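Local coordinates for Ydr267cp (Saccharomyces cerevisiae, PDB 2HES), which serves as an essential component of the cytosolic iron-sulfur protein assembly machinery, required for the maturation of iron-sulfur proteins outside the mitochondria, at residues 113-116 / 121-124; 181-186 / 233-238. All coordinates share one frame; numbering follows the deposited sequence.

Interaction 1: residues 113-116 / 121-124; sequences VAWS and YLAT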
ATOM      1  N   VAL A 113       6.064  -3.118  -3.379  1.00 19.16           N
ATOM      2  CA  VAL A 113       7.088  -3.460  -2.357  1.00 17.74           C
ATOM      3  C   VAL A 113       6.541  -3.117  -0.990  1.00 17.07           C
ATOM      4  O   VAL A 113       5.823  -2.103  -0.827  1.00 17.01           O
ATOM      5  CB  VAL A 113       8.467  -2.748  -2.596  1.00 18.21           C
ATOM      6  CG1 VAL A 113       9.037  -3.088  -3.969  1.00 19.28           C
ATOM      7  CG2 VAL A 113       8.340  -1.239  -2.503  1.00 19.16           C
ATOM      8  N   ALA A 114       6.899  -3.906   0.021  1.00 16.97           N
ATOM      9  CA  ALA A 114       6.396  -3.659   1.364  1.00 16.51           C
ATOM     10  C   ALA A 114       7.291  -4.368   2.361  1.00 17.20           C
ATOM     11  O   ALA A 114       7.718  -5.525   2.105  1.00 17.02           O
ATOM     12  CB  ALA A 114       4.955  -4.150   1.522  1.00 16.98           C
ATOM     13  N   TRP A 115       7.503  -3.700   3.502  1.00 18.37           N
ATOM     14  CA  TRP A 115       8.390  -4.211   4.553  1.00 18.54           C
ATOM     15  C   TRP A 115       7.594  -4.762   5.750  1.00 20.02           C
ATOM     16  O   TRP A 115       6.563  -4.189   6.164  1.00 19.84           O
ATOM     17  CB  TRP A 115       9.244  -3.086   5.128  1.00 20.16           C
ATOM     18  CG  TRP A 115      10.184  -2.468   4.204  1.00 21.23           C
ATOM     19  CD1 TRP A 115       9.954  -1.440   3.336  1.00 20.20           C
ATOM     20  CD2 TRP A 115      11.562  -2.834   4.057  1.00 21.20           C
ATOM     21  NE1 TRP A 115      11.133  -1.134   2.660  1.00 22.69           N
ATOM     22  CE2 TRP A 115      12.119  -1.992   3.082  1.00 21.94           C
ATOM     23  CE3 TRP A 115      12.375  -3.794   4.674  1.00 25.11           C
ATOM     24  CZ2 TRP A 115      13.460  -2.080   2.693  1.00 23.08           C
ATOM     25  CZ3 TRP A 115      13.714  -3.893   4.282  1.00 21.26           C
ATOM     26  CH2 TRP A 115      14.231  -3.042   3.295  1.00 22.56           C
ATOM     27  N   SER A 116       8.114  -5.815   6.376  1.00 19.54           N
ATOM     28  CA  SER A 116       7.591  -6.239   7.682  1.00 20.07           C
ATOM     29  C   SER A 116       7.943  -5.194   8.729  1.00 21.39           C
ATOM     30  O   SER A 116       8.922  -4.486   8.557  1.00 20.38           O
ATOM     31  CB  SER A 116       8.178  -7.599   8.057  1.00 19.79           C
ATOM     32  OG  SER A 116       9.602  -7.529   8.082  1.00 20.47           O
ATOM     33  N   TYR A 121      12.172  -8.110   6.554  1.00 20.97           N
ATOM     34  CA  TYR A 121      11.645  -8.775   5.367  1.00 22.34           C
ATOM     35  C   TYR A 121      11.085  -7.716   4.451  1.00 20.70           C
ATOM     36  O   TYR A 121      10.453  -6.769   4.909  1.00 20.02           O
ATOM     37  CB  TYR A 121      10.526  -9.743   5.751  1.00 24.53           C
ATOM     38  CG  TYR A 121      10.989 -10.915   6.563  1.00 28.53           C
ATOM     39  CD1 TYR A 121      12.025 -11.743   6.114  1.00 30.34           C
ATOM     40  CD2 TYR A 121      10.362 -11.222   7.772  1.00 31.04           C
ATOM     41  CE1 TYR A 121      12.433 -12.857   6.883  1.00 33.78           C
ATOM     42  CE2 TYR A 121      10.761 -12.316   8.535  1.00 35.61           C
ATOM     43  CZ  TYR A 121      11.801 -13.118   8.085  1.00 33.77           C
ATOM     44  OH  TYR A 121      12.187 -14.203   8.851  1.00 36.70           O
ATOM     45  N   LEU A 122      11.422  -7.852   3.185  1.00 21.18           N
ATOM     46  CA  LEU A 122      10.881  -7.051   2.120  1.00 20.39           C
ATOM     47  C   LEU A 122      10.157  -8.004   1.178  1.00 20.40           C
ATOM     48  O   LEU A 122      10.746  -8.937   0.635  1.00 21.32           O
ATOM     49  CB  LEU A 122      12.024  -6.307   1.389  1.00 20.85           C
ATOM     50  CG  LEU A 122      11.593  -5.504   0.164  1.00 19.36           C
ATOM     51  CD1 LEU A 122      10.770  -4.348   0.606  1.00 19.86           C
ATOM     52  CD2 LEU A 122      12.829  -5.006  -0.685  1.00 21.90           C
ATOM     53  N   ALA A 123       8.847  -7.787   1.030  1.00 19.73           N
ATOM     54  CA  ALA A 123       8.035  -8.509   0.051  1.00 18.72           C
ATOM     55  C   ALA A 123       7.929  -7.732  -1.249  1.00 18.74           C
ATOM     56  O   ALA A 123       7.795  -6.501  -1.238  1.00 19.95           O
ATOM     57  CB  ALA A 123       6.634  -8.698   0.599  1.00 18.46           C
ATOM     58  N   THR A 124       7.980  -8.451  -2.361  1.00 17.78           N
ATOM     59  CA  THR A 124       7.776  -7.823  -3.655  1.00 20.09           C
ATOM     60  C   THR A 124       6.676  -8.587  -4.412  1.00 20.03           C
ATOM     61  O   THR A 124       6.502  -9.798  -4.222  1.00 20.79           O
ATOM     62  CB  THR A 124       9.078  -7.719  -4.490  1.00 20.81           C
ATOM     63  OG1 THR A 124       9.488  -9.012  -4.972  1.00 23.42           O
ATOM     64  CG2 THR A 124      10.225  -6.986  -3.685  1.00 20.01           C
TER
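Ser116 OG has two hydrogen-bond partners: across the hairpin it accepts from Tyr121 N at 3.0 Å, in a bent bond, and within the connecting turn it is hydrogen-bonded to Asp118 OD1. The hydroxyl reaches Tyr121 because chi1 of 58° sets OG between the backbone N and the carbonyl carbon, which also leaves it 3.3 Å from Tyr121 CB. Next to this link, Ser116 N donates to Tyr121 O at 2.9 Å, the donor tilted 28° from the carbonyl plane, so the serine uses both its backbone N and its hydroxyl to hold the tyrosine backbone. Further along, Ala114 and Ala123 form an antiparallel hydrogen-bonded pair; its shorter bond runs from Ala123 N to Ala114 O at 2.7 Å. The non-hydrogen-bonded pairs on either side, Val113 with Thr124 and Trp115 with Leu122, turn their side chains to the opposite face from the two alanines. There the CD1 methyl of Leu122 sits over one face of the Trp115 indole, 3.7 Å from the centroid of the five-membered ring, in a CH-pi contact. With CG anti to the backbone N (chi1 175°), the leucine branch is carried across to the neighbouring indole, while Trp115 NE1 is bonded to Ala65 O in the preceding blade. Replacing Trp115 by alanine is likely to leave Leu122 CD1 without its aromatic face and Ala65 O without the indole donor, with a gap between the blades. On the alanine face, Val159 and Trp161 of strand 156-161 pack against the sheet from the following blade. This is the inner hairpin of a WD40 propeller blade, formed by strands 110-115 and 121-126.

Interaction 2: residues 181-186 / 233-238; sequences KDYDDD and EDDQQE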
ATOM      1  N   LYS A 181       1.886 -16.580   5.736  1.00 18.58           N
ATOM      2  CA  LYS A 181       2.449 -16.659   7.094  1.00 20.52           C
ATOM      3  C   LYS A 181       3.611 -17.634   7.035  1.00 21.95           C
ATOM      4  O   LYS A 181       3.578 -18.519   6.203  1.00 21.05           O
ATOM      5  CB  LYS A 181       1.380 -17.287   7.979  1.00 22.11           C
ATOM      6  CG  LYS A 181       1.814 -17.533   9.374  1.00 23.56           C
ATOM      7  CD  LYS A 181       0.593 -17.897  10.186  1.00 25.56           C
ATOM      8  CE  LYS A 181       1.011 -18.105  11.642  1.00 27.79           C
ATOM      9  NZ  LYS A 181      -0.118 -18.053  12.588  1.00 30.34           N
ATOM     10  N   ASP A 182       4.609 -17.505   7.921  1.00 24.13           N
ATOM     11  CA  ASP A 182       5.666 -18.522   7.924  1.00 27.28           C
ATOM     12  C   ASP A 182       5.621 -19.412   9.155  1.00 29.42           C
ATOM     13  O   ASP A 182       5.147 -18.998  10.226  1.00 28.89           O
ATOM     14  CB  ASP A 182       7.045 -17.893   7.812  1.00 27.31           C
ATOM     15  CG  ASP A 182       7.597 -17.477   9.148  1.00 30.70           C
ATOM     16  OD1 ASP A 182       7.204 -16.401   9.639  1.00 33.34           O
ATOM     17  OD2 ASP A 182       8.416 -18.238   9.707  1.00 33.41           O
ATOM     18  N   TYR A 183       6.094 -20.646   8.974  1.00 32.47           N
ATOM     19  CA  TYR A 183       6.544 -21.480  10.080  1.00 36.17           C
ATOM     20  C   TYR A 183       8.017 -21.754   9.837  1.00 37.27           C
ATOM     21  O   TYR A 183       8.363 -22.501   8.924  1.00 37.88           O
ATOM     22  CB  TYR A 183       5.710 -22.762  10.182  1.00 37.57           C
ATOM     23  CG  TYR A 183       4.327 -22.453  10.700  1.00 40.09           C
ATOM     24  CD1 TYR A 183       4.071 -22.377  12.076  1.00 43.14           C
ATOM     25  CD2 TYR A 183       3.278 -22.185   9.821  1.00 41.36           C
ATOM     26  CE1 TYR A 183       2.801 -22.056  12.553  1.00 42.91           C
ATOM     27  CE2 TYR A 183       2.005 -21.863  10.290  1.00 42.73           C
ATOM     28  CZ  TYR A 183       1.779 -21.804  11.653  1.00 42.03           C
ATOM     29  OH  TYR A 183       0.522 -21.490  12.113  1.00 42.70           O
ATOM     30  N   ASP A 184       8.873 -21.075  10.601  1.00 38.38           N
ATOM     31  CA  ASP A 184      10.335 -21.180  10.449  1.00 39.07           C
ATOM     32  C   ASP A 184      10.765 -20.950   8.998  1.00 38.98           C
ATOM     33  O   ASP A 184      11.378 -21.826   8.372  1.00 39.87           O
ATOM     34  CB  ASP A 184      10.837 -22.540  10.978  1.00 40.08           C
ATOM     35  CG  ASP A 184      12.348 -22.559  11.263  1.00 41.58           C
ATOM     36  OD1 ASP A 184      12.893 -21.591  11.854  1.00 44.24           O
ATOM     37  OD2 ASP A 184      12.997 -23.560  10.903  1.00 44.00           O
ATOM     38  N   ASP A 185      10.412 -19.775   8.472  1.00 37.64           N
ATOM     39  CA  ASP A 185      10.784 -19.337   7.114  1.00 37.04           C
ATOM     40  C   ASP A 185      10.160 -20.146   5.973  1.00 34.99           C
ATOM     41  O   ASP A 185      10.360 -19.809   4.802  1.00 35.52           O
ATOM     42  CB  ASP A 185      12.309 -19.233   6.948  1.00 37.72           C
ATOM     43  CG  ASP A 185      12.983 -18.553   8.134  1.00 41.57           C
ATOM     44  OD1 ASP A 185      13.358 -17.364   8.002  1.00 43.38           O
ATOM     45  OD2 ASP A 185      13.132 -19.213   9.197  1.00 46.59           O
ATOM     46  N   ASP A 186       9.420 -21.202   6.309  1.00 32.52           N
ATOM     47  CA  ASP A 186       8.551 -21.871   5.343  1.00 30.37           C
ATOM     48  C   ASP A 186       7.315 -20.992   5.175  1.00 28.62           C
ATOM     49  O   ASP A 186       6.354 -21.186   5.913  1.00 28.06           O
ATOM     50  CB  ASP A 186       8.111 -23.243   5.859  1.00 30.00           C
ATOM     51  CG  ASP A 186       7.262 -24.035   4.838  1.00 32.01           C
ATOM     52  OD1 ASP A 186       6.993 -23.529   3.720  1.00 30.24           O
ATOM     53  OD2 ASP A 186       6.874 -25.198   5.145  1.00 35.38           O
ATOM     54  N   GLU A 233      -8.047 -27.059  11.468  1.00 33.41           N
ATOM     55  CA  GLU A 233      -7.279 -28.212  11.959  1.00 35.36           C
ATOM     56  C   GLU A 233      -5.918 -28.373  11.270  1.00 36.96           C
ATOM     57  O   GLU A 233      -4.977 -28.992  11.832  1.00 37.96           O
ATOM     58  CB  GLU A 233      -8.118 -29.485  11.823  1.00 34.89           C
ATOM     59  N   ASP A 234      -5.807 -27.806  10.067  1.00 37.13           N
ATOM     60  CA  ASP A 234      -4.611 -27.958   9.241  1.00 37.24           C
ATOM     61  C   ASP A 234      -3.649 -26.771   9.367  1.00 36.96           C
ATOM     62  O   ASP A 234      -2.634 -26.699   8.655  1.00 37.59           O
ATOM     63  CB  ASP A 234      -5.015 -28.191   7.793  1.00 37.13           C
ATOM     64  N   ASP A 235      -3.969 -25.856  10.296  1.00 35.73           N
ATOM     65  CA  ASP A 235      -3.135 -24.697  10.587  1.00 34.27           C
ATOM     66  C   ASP A 235      -3.302 -23.615   9.508  1.00 31.23           C
ATOM     67  O   ASP A 235      -2.480 -22.735   9.356  1.00 31.86           O
ATOM     68  CB  ASP A 235      -1.674 -25.116  10.736  1.00 35.67           C
ATOM     69  CG  ASP A 235      -0.908 -24.232  11.683  1.00 39.32           C
ATOM     70  OD1 ASP A 235      -1.484 -23.216  12.140  1.00 46.64           O
ATOM     71  OD2 ASP A 235       0.273 -24.542  11.968  1.00 43.68           O
ATOM     72  N   GLN A 236      -4.384 -23.720   8.762  1.00 27.19           N
ATOM     73  CA  GLN A 236      -4.798 -22.706   7.819  1.00 24.10           C
ATOM     74  C   GLN A 236      -5.679 -21.745   8.589  1.00 22.20           C
ATOM     75  O   GLN A 236      -6.155 -22.096   9.675  1.00 21.65           O
ATOM     76  CB  GLN A 236      -5.642 -23.361   6.756  1.00 25.66           C
ATOM     77  CG  GLN A 236      -4.841 -24.256   5.792  1.00 26.40           C
ATOM     78  CD  GLN A 236      -4.198 -23.406   4.706  1.00 29.13           C
ATOM     79  OE1 GLN A 236      -3.001 -23.265   4.686  1.00 29.51           O
ATOM     80  NE2 GLN A 236      -5.019 -22.773   3.851  1.00 31.72           N
ATOM     81  N   GLN A 237      -5.915 -20.565   8.022  1.00 17.91           N
ATOM     82  CA  GLN A 237      -6.731 -19.553   8.711  1.00 16.57           C
ATOM     83  C   GLN A 237      -8.091 -19.460   8.083  1.00 16.68           C
ATOM     84  O   GLN A 237      -8.201 -19.384   6.854  1.00 16.41           O
ATOM     85  CB  GLN A 237      -6.067 -18.179   8.633  1.00 17.15           C
ATOM     86  CG  GLN A 237      -4.721 -18.101   9.400  1.00 15.59           C
ATOM     87  CD  GLN A 237      -4.126 -16.703   9.444  1.00 17.01           C
ATOM     88  OE1 GLN A 237      -4.596 -15.790   8.762  1.00 15.88           O
ATOM     89  NE2 GLN A 237      -3.065 -16.532  10.274  1.00 15.36           N
ATOM     90  N   GLU A 238      -9.116 -19.419   8.923  1.00 15.70           N
ATOM     91  CA  GLU A 238     -10.481 -19.220   8.469  1.00 18.00           C
ATOM     92  C   GLU A 238     -10.772 -17.739   8.520  1.00 18.38           C
ATOM     93  O   GLU A 238     -10.565 -17.098   9.534  1.00 17.99           O
ATOM     94  CB  GLU A 238     -11.454 -19.994   9.346  1.00 19.59           C
ATOM     95  CG  GLU A 238     -11.074 -21.472   9.451  1.00 24.84           C
ATOM     96  CD  GLU A 238     -12.186 -22.365   9.962  1.00 37.12           C
ATOM     97  OE1 GLU A 238     -13.307 -21.861  10.264  1.00 41.08           O
ATOM     98  OE2 GLU A 238     -11.930 -23.585  10.081  1.00 40.98           O
TER
HETATM   99  O   HOH W   1      -2.232 -19.099  11.956  1.00 32.04           O
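A phenol from the end of strand 177-183 and a carboxylate from the loop before strand 237-244 make this contact unusual: Tyr183 and Asp235 approach from opposite directions and meet at the outer rim of the propeller. Tyr183 OH lies 2.6 Å from Asp235 OD1, in a hydrogen bond that is short but weak in its geometry. The carboxylate is turned 53° from the ring plane, and its other oxygen, OD2, stands 3.1 Å from Tyr183 CZ. Asp231 OD2 lies close to Asp235 OD1 as a like charge, so the phenol may offset some of the crowding of negative charge there.

Beside this pair, Lys181 and Gln237 cross at about a right angle. The lysine chain is fully extended, with CG anti to the backbone N (chi1 176°), and its CD comes within 3.9 Å of Gln237 NE2. A water between the two ends accepts from Gln237 NE2 at 3.2 Å, but it sits too close to Lys181 NZ to be trusted, so a bridge is doubtful. From Tyr183 to Asp186 the chain reverses in a type I' turn; just before it, Asp182 OD2 accepts from Asp185 N at 2.8 Å in an Asx motif.

Strand 186-193 lies between the two sides: Lys181 bonds through its backbone to Glu188, Gln237 to Val190, and both side chains rest on Val190 and on Leu167 of strand 167-172.

Overall arrangement
The two contacts illustrate how a propeller is held together both within a blade and between blades. Interaction 1 comes first along the chain and lies wholly in WD 3, about 11 Å from the centre of the chain; interaction 2 joins segments assigned to WD 4 and WD 5, about 23 Å from that centre. Their own centres are about 19 Å apart; interaction 1 lies in one four-stranded antiparallel sheet and interaction 2 joins the following two. They touch where Tyr121 OH comes to 3.5 Å from Asp185 OD1, at best a weak hydrogen bond. Buried strand pairing thus forms the inner part of one blade, while partly buried side chains join the outer edges of the next two.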